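Local coordinates for protein superoxide dismutase [Mn/Fe] (Aeropyrum pernix, PDB 3AK2) that catalyses the dismutation of superoxide to oxygen and hydrogen peroxide at a single manganese or iron ion, being a cambialistic enzyme, at residues A[24-27]-A[28-32]; A[80-83]-A[84-88]. All blocks are in the same frame, centred on the assembly; numbering follows the deposited sequence.

In the fold
Both contacts are short-range and belong to the alpha-hairpin part of the chain, both at the metal-side end of the helix pair: contact 1 is the first turns of helix 25-54, contact 2 the last turn of helix 62-82 and the loop that leaves it. Their centres lie about 13 Å apart and they touch, the rings of Trp83 and Phe82 packing against the ring of His31, with CG of His31 3.4 Å from CH2 of Trp83. Contact 1 is partly buried, with charged residues on its outer side and a manganese ligand on its inner side. Contact 2 is buried, built from aromatic, sulfur and proline packing, and supplies second-shell groups instead of a ligand.

Contact 1 of 2, residues A[24-27]-A[28-32]; sequences IEEI and MKLHH. With MN (manganese (II) ion), chain E.
Leu30 lies alongside Glu26 one turn further along helix 25-54, its CD1 4.0 Å from CG of Glu26, both side chains pointing the same way. The glutamate chain is fully extended from CB outward (chi1 -171°, CG opposite its own N), which lays CG against the leucine methyl and carries the carboxylate on to a salt bridge with Lys176 of the second subunit. Leu30 also packs on Asn177 of that subunit, and Glu26 and Leu30 both touch Leu173 of helix 172-175.

Underneath, four successive i to i+4 backbone bonds start the helix. Ile24, at the N-cap position, accepts from Met28 N at its O; Glu25 O takes Lys29 N at 2.9 Å, and Glu26 O takes Leu30 N at 3.1 Å. The bond from His31 N to Ile27 O is the shortest, 2.8 Å, and CB of His31 sits 3.0 Å from the same oxygen. CG of Met28 is 3.6 Å from O of Ile24; beyond it the chain bends twice and takes the S-methyl end away from residues 24-27, to Trp83.

The metal side belongs to His31. Its imidazole swings away from the backbone N (chi1 -159°), leaving the helix and setting NE2 2.2 Å from the manganese. His79, Asp165 and His169 are the other protein ligands, and a water 2.1 Å from the manganese completes five ligands. The His31 ring also meets Trp83 edge-to-face.

The chemistry thus divides by helix side: charge pairing ties the outer side to a neighbouring subunit, while the regular backbone bonds hold the ligand's main chain in place, which probably helps to keep the imidazole directed at the metal.

Contact 2 of 2, residues A[80-83]-A[84-88]; sequences TIFW and PNMAP
Met86 lays its methyl over one face of the Phe82 ring, a CH-pi contact with CE 3.7 Å from the centroid and 20° off the normal. SD approaches the same ring obliquely at 4.3 Å from the centroid, making this a Met-aromatic pair. Phe82 has CG anti to the backbone N (chi1 -176°), which turns the ring to meet that methyl. CE also reaches Trp83, 4.1 Å from CE3, and CD2 of Phe82 stands over a face of the indole. Cutting Phe82 back to an alanine is likely to leave the Met86 methyl without its aromatic face and the indole without its contact from CD2.

In the apolar packing, the Pro84 ring lies against the helix carbonyls, CG 3.3 Å from O of Thr80, and CG2 of Ile81 runs beside Asn85.

Among polar contacts, Asn85 OD1 accepts a hydrogen bond from N of Val163, and ND2 donates to OD2 of Asp194 and O of Ile161. In the backbone, Asn85 N to Ile81 O is an i to i+4 bond; Met86 N to Trp83 O, 3.0 Å with the donor above the carbonyl plane, closes a type I beta turn from Trp83 to Met86. This turn stands at the exit of helix 62-82, with Phe82 and Trp83 in the aromatic second shell of the iron/manganese superoxide dismutase metal site.

Contact 1 of 2, residues A[24-27]-A[28-32]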
ATOM      1  N   ILE A  24      -9.846   7.452  27.944  1.00 13.28           N
ATOM      2  CA  ILE A  24     -11.191   7.700  28.480  1.00 13.81           C
ATOM      3  C   ILE A  24     -12.209   6.619  28.116  1.00 13.67           C
ATOM      4  O   ILE A  24     -12.072   5.919  27.099  1.00 13.17           O
ATOM      5  CB  ILE A  24     -11.752   9.101  28.090  1.00 14.09           C
ATOM      6  CG1 ILE A  24     -11.776   9.288  26.567  1.00 14.82           C
ATOM      7  CG2 ILE A  24     -10.973  10.217  28.796  1.00 14.45           C
ATOM      8  CD1 ILE A  24     -12.570  10.503  26.100  1.00 15.40           C
ATOM      9  N   GLU A  25     -13.235   6.504  28.956  1.00 13.48           N
ATOM     10  CA  GLU A  25     -14.288   5.507  28.799  1.00 13.69           C
ATOM     11  C   GLU A  25     -14.950   5.539  27.423  1.00 13.22           C
ATOM     12  O   GLU A  25     -15.197   4.482  26.839  1.00 12.69           O
ATOM     13  CB  GLU A  25     -15.346   5.678  29.896  1.00 13.85           C
ATOM     14  CG  GLU A  25     -16.480   4.659  29.857  1.00 15.79           C
ATOM     15  CD  GLU A  25     -17.512   4.878  30.950  1.00 18.52           C
ATOM     16  OE1 GLU A  25     -17.905   6.041  31.178  1.00 21.36           O
ATOM     17  OE2 GLU A  25     -17.938   3.881  31.571  1.00 21.10           O
ATOM     18  N   GLU A  26     -15.239   6.734  26.907  1.00 13.14           N
ATOM     19  CA  GLU A  26     -15.964   6.827  25.639  1.00 13.40           C
ATOM     20  C   GLU A  26     -15.171   6.201  24.500  1.00 12.74           C
ATOM     21  O   GLU A  26     -15.745   5.537  23.636  1.00 12.95           O
ATOM     22  CB  GLU A  26     -16.349   8.264  25.285  1.00 13.65           C
ATOM     23  CG  GLU A  26     -17.300   8.326  24.088  1.00 15.53           C
ATOM     24  CD  GLU A  26     -17.635   9.729  23.632  1.00 17.38           C
ATOM     25  OE1 GLU A  26     -18.434   9.845  22.679  1.00 18.18           O
ATOM     26  OE2 GLU A  26     -17.108  10.705  24.206  1.00 19.49           O
ATOM     27  N   ILE A  27     -13.858   6.416  24.505  1.00 12.31           N
ATOM     28  CA  ILE A  27     -12.989   5.789  23.509  1.00 12.05           C
ATOM     29  C   ILE A  27     -13.024   4.272  23.640  1.00 12.31           C
ATOM     30  O   ILE A  27     -13.262   3.572  22.663  1.00 12.26           O
ATOM     31  CB  ILE A  27     -11.537   6.290  23.591  1.00 11.84           C
ATOM     32  CG1 ILE A  27     -11.455   7.739  23.103  1.00 12.25           C
ATOM     33  CG2 ILE A  27     -10.607   5.385  22.764  1.00 11.73           C
ATOM     34  CD1 ILE A  27     -10.102   8.389  23.307  1.00 13.36           C
ATOM     35  N   MET A  28     -12.812   3.764  24.848  1.00 11.84           N
ATOM     36  CA  MET A  28     -12.788   2.321  25.045  1.00 12.06           C
ATOM     37  C   MET A  28     -14.078   1.671  24.556  1.00 12.17           C
ATOM     38  O   MET A  28     -14.040   0.627  23.900  1.00 11.91           O
ATOM     39  CB  MET A  28     -12.536   1.968  26.510  1.00 11.98           C
ATOM     40  CG  MET A  28     -11.187   2.420  27.060  1.00 12.62           C
ATOM     41  SD  MET A  28      -9.763   1.793  26.149  1.00 11.92           S
ATOM     42  CE  MET A  28      -9.939   0.021  26.353  1.00 13.73           C
ATOM     43  N   LYS A  29     -15.214   2.300  24.857  1.00 12.01           N
ATOM     44  CA  LYS A  29     -16.518   1.766  24.466  1.00 12.37           C
ATOM     45  C   LYS A  29     -16.722   1.756  22.949  1.00 12.18           C
ATOM     46  O   LYS A  29     -17.069   0.723  22.377  1.00 12.14           O
ATOM     47  CB  LYS A  29     -17.652   2.525  25.167  1.00 12.85           C
ATOM     48  CG  LYS A  29     -19.025   1.905  24.964  1.00 15.17           C
ATOM     49  CD  LYS A  29     -20.053   2.516  25.905  1.00 18.64           C
ATOM     50  CE  LYS A  29     -21.381   1.780  25.825  1.00 20.42           C
ATOM     51  NZ  LYS A  29     -21.291   0.405  26.391  1.00 22.59           N
ATOM     52  N   LEU A  30     -16.510   2.897  22.298  1.00 11.84           N
ATOM     53  CA  LEU A  30     -16.632   2.965  20.841  1.00 11.48           C
ATOM     54  C   LEU A  30     -15.627   2.045  20.166  1.00 10.97           C
ATOM     55  O   LEU A  30     -15.940   1.383  19.181  1.00 10.51           O
ATOM     56  CB  LEU A  30     -16.417   4.394  20.342  1.00 11.96           C
ATOM     57  CG  LEU A  30     -17.472   5.439  20.699  1.00 12.44           C
ATOM     58  CD1 LEU A  30     -16.929   6.827  20.419  1.00 13.36           C
ATOM     59  CD2 LEU A  30     -18.756   5.205  19.913  1.00 14.55           C
ATOM     60  N   HIS A  31     -14.415   2.012  20.701  1.00 10.58           N
ATOM     61  CA  HIS A  31     -13.329   1.268  20.086  1.00 10.35           C
ATOM     62  C   HIS A  31     -13.658  -0.221  20.036  1.00 10.68           C
ATOM     63  O   HIS A  31     -13.422  -0.898  19.031  1.00 10.82           O
ATOM     64  CB  HIS A  31     -12.050   1.494  20.879  1.00 10.55           C
ATOM     65  CG  HIS A  31     -10.803   1.221  20.104  1.00  9.63           C
ATOM     66  ND1 HIS A  31      -9.547   1.477  20.608  1.00  9.79           N
ATOM     67  CD2 HIS A  31     -10.617   0.729  18.856  1.00  9.11           C
ATOM     68  CE1 HIS A  31      -8.639   1.140  19.709  1.00  9.96           C
ATOM     69  NE2 HIS A  31      -9.263   0.691  18.633  1.00  8.77           N
ATOM     70  N   HIS A  32     -14.225  -0.710  21.132  1.00 10.71           N
ATOM     71  CA  HIS A  32     -14.567  -2.108  21.278  1.00 10.98           C
ATOM     72  C   HIS A  32     -15.861  -2.439  20.542  1.00 11.17           C
ATOM     73  O   HIS A  32     -15.895  -3.348  19.706  1.00 11.08           O
ATOM     74  CB  HIS A  32     -14.697  -2.423  22.769  1.00 11.23           C
ATOM     75  CG  HIS A  32     -15.005  -3.852  23.072  1.00 11.38           C
ATOM     76  ND1 HIS A  32     -16.118  -4.235  23.789  1.00 11.95           N
ATOM     77  CD2 HIS A  32     -14.341  -4.993  22.769  1.00 12.10           C
ATOM     78  CE1 HIS A  32     -16.126  -5.550  23.913  1.00 12.47           C
ATOM     79  NE2 HIS A  32     -15.060  -6.033  23.304  1.00 13.11           N
TER
HETATM   80 MN    MN E 215      -8.378   0.425  16.646  1.00  9.38          MN
HETATM   81  O   HOH W   1      -7.245   0.250  14.863  1.00 14.55           O

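Contact 2 of 2, residues A[80-83]-A[84-88]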
ATOM      1  N   THR A  80      -7.432  -7.929  19.360  1.00 10.24           N
ATOM      2  CA  THR A  80      -7.446  -9.041  20.310  1.00 11.09           C
ATOM      3  C   THR A  80      -6.181  -9.061  21.173  1.00 10.80           C
ATOM      4  O   THR A  80      -6.246  -9.400  22.355  1.00 10.91           O
ATOM      5  CB  THR A  80      -7.647 -10.379  19.567  1.00 11.28           C
ATOM      6  OG1 THR A  80      -8.956 -10.400  18.985  1.00 12.66           O
ATOM      7  CG2 THR A  80      -7.487 -11.585  20.495  1.00 12.98           C
ATOM      8  N   ILE A  81      -5.047  -8.680  20.592  1.00 10.20           N
ATOM      9  CA  ILE A  81      -3.797  -8.561  21.345  1.00 10.27           C
ATOM     10  C   ILE A  81      -3.766  -7.243  22.136  1.00 10.35           C
ATOM     11  O   ILE A  81      -3.340  -7.213  23.296  1.00 10.70           O
ATOM     12  CB  ILE A  81      -2.571  -8.677  20.409  1.00 10.24           C
ATOM     13  CG1 ILE A  81      -2.577 -10.035  19.696  1.00  9.99           C
ATOM     14  CG2 ILE A  81      -1.271  -8.460  21.186  1.00 10.73           C
ATOM     15  CD1 ILE A  81      -1.572 -10.149  18.562  1.00 11.07           C
ATOM     16  N   PHE A  82      -4.248  -6.168  21.512  1.00 10.23           N
ATOM     17  CA  PHE A  82      -4.241  -4.823  22.098  1.00 10.31           C
ATOM     18  C   PHE A  82      -4.905  -4.742  23.480  1.00 10.24           C
ATOM     19  O   PHE A  82      -4.336  -4.154  24.405  1.00 10.73           O
ATOM     20  CB  PHE A  82      -4.899  -3.845  21.115  1.00 10.31           C
ATOM     21  CG  PHE A  82      -4.869  -2.398  21.544  1.00 10.00           C
ATOM     22  CD1 PHE A  82      -3.670  -1.752  21.817  1.00 10.65           C
ATOM     23  CD2 PHE A  82      -6.056  -1.669  21.626  1.00  9.72           C
ATOM     24  CE1 PHE A  82      -3.656  -0.403  22.198  1.00 10.94           C
ATOM     25  CE2 PHE A  82      -6.053  -0.324  21.993  1.00 10.81           C
ATOM     26  CZ  PHE A  82      -4.851   0.308  22.284  1.00 10.88           C
ATOM     27  N   TRP A  83      -6.091  -5.329  23.634  1.00 10.32           N
ATOM     28  CA  TRP A  83      -6.807  -5.178  24.905  1.00 10.74           C
ATOM     29  C   TRP A  83      -6.067  -5.778  26.116  1.00 10.98           C
ATOM     30  O   TRP A  83      -5.831  -5.065  27.093  1.00 11.36           O
ATOM     31  CB  TRP A  83      -8.244  -5.702  24.841  1.00 10.91           C
ATOM     32  CG  TRP A  83      -9.056  -5.285  23.652  1.00 10.57           C
ATOM     33  CD1 TRP A  83      -9.718  -6.115  22.796  1.00  9.89           C
ATOM     34  CD2 TRP A  83      -9.337  -3.945  23.211  1.00  9.49           C
ATOM     35  NE1 TRP A  83     -10.383  -5.384  21.842  1.00 10.26           N
ATOM     36  CE2 TRP A  83     -10.174  -4.052  22.076  1.00  9.93           C
ATOM     37  CE3 TRP A  83      -8.975  -2.670  23.669  1.00 10.93           C
ATOM     38  CZ2 TRP A  83     -10.639  -2.937  21.381  1.00 11.59           C
ATOM     39  CZ3 TRP A  83      -9.442  -1.560  22.972  1.00 10.83           C
ATOM     40  CH2 TRP A  83     -10.264  -1.704  21.842  1.00 11.25           C
ATOM     41  N   PRO A  84      -5.707  -7.081  26.068  1.00 11.13           N
ATOM     42  CA  PRO A  84      -4.960  -7.639  27.204  1.00 11.23           C
ATOM     43  C   PRO A  84      -3.525  -7.120  27.340  1.00 11.35           C
ATOM     44  O   PRO A  84      -2.910  -7.297  28.398  1.00 11.28           O
ATOM     45  CB  PRO A  84      -4.971  -9.144  26.932  1.00 11.49           C
ATOM     46  CG  PRO A  84      -5.129  -9.265  25.452  1.00 11.53           C
ATOM     47  CD  PRO A  84      -5.993  -8.106  25.047  1.00 11.40           C
ATOM     48  N   ASN A  85      -2.996  -6.486  26.292  1.00 11.05           N
ATOM     49  CA  ASN A  85      -1.724  -5.761  26.378  1.00 11.17           C
ATOM     50  C   ASN A  85      -1.808  -4.576  27.339  1.00 11.45           C
ATOM     51  O   ASN A  85      -0.784  -3.977  27.671  1.00 11.54           O
ATOM     52  CB  ASN A  85      -1.314  -5.201  25.011  1.00 10.91           C
ATOM     53  CG  ASN A  85      -0.484  -6.164  24.161  1.00 10.80           C
ATOM     54  OD1 ASN A  85      -0.186  -5.842  23.012  1.00 10.46           O
ATOM     55  ND2 ASN A  85      -0.092  -7.314  24.709  1.00 11.40           N
ATOM     56  N   MET A  86      -3.023  -4.217  27.752  1.00 11.56           N
ATOM     57  CA  MET A  86      -3.230  -3.118  28.692  1.00 11.98           C
ATOM     58  C   MET A  86      -3.899  -3.630  29.960  1.00 12.37           C
ATOM     59  O   MET A  86      -4.467  -4.721  29.976  1.00 12.25           O
ATOM     60  CB  MET A  86      -4.069  -2.002  28.063  1.00 11.92           C
ATOM     61  CG  MET A  86      -3.418  -1.376  26.840  1.00 11.67           C
ATOM     62  SD  MET A  86      -4.342  -0.019  26.095  1.00 11.89           S
ATOM     63  CE  MET A  86      -5.793  -0.872  25.463  1.00 12.12           C
ATOM     64  N   ALA A  87      -3.806  -2.837  31.023  1.00 13.09           N
ATOM     65  CA  ALA A  87      -4.432  -3.164  32.300  1.00 13.84           C
ATOM     66  C   ALA A  87      -4.635  -1.872  33.075  1.00 14.52           C
ATOM     67  O   ALA A  87      -3.923  -0.895  32.832  1.00 14.35           O
ATOM     68  CB  ALA A  87      -3.554  -4.135  33.094  1.00 13.73           C
ATOM     69  N   PRO A  88      -5.607  -1.856  34.011  1.00 15.35           N
ATOM     70  CA  PRO A  88      -5.815  -0.661  34.827  1.00 16.02           C
ATOM     71  C   PRO A  88      -4.512  -0.234  35.500  1.00 16.72           C
ATOM     72  O   PRO A  88      -3.732  -1.098  35.916  1.00 16.49           O
ATOM     73  CB  PRO A  88      -6.832  -1.127  35.876  1.00 16.16           C
ATOM     74  CG  PRO A  88      -7.569  -2.231  35.216  1.00 15.89           C
ATOM     75  CD  PRO A  88      -6.555  -2.931  34.360  1.00 15.55           C
TER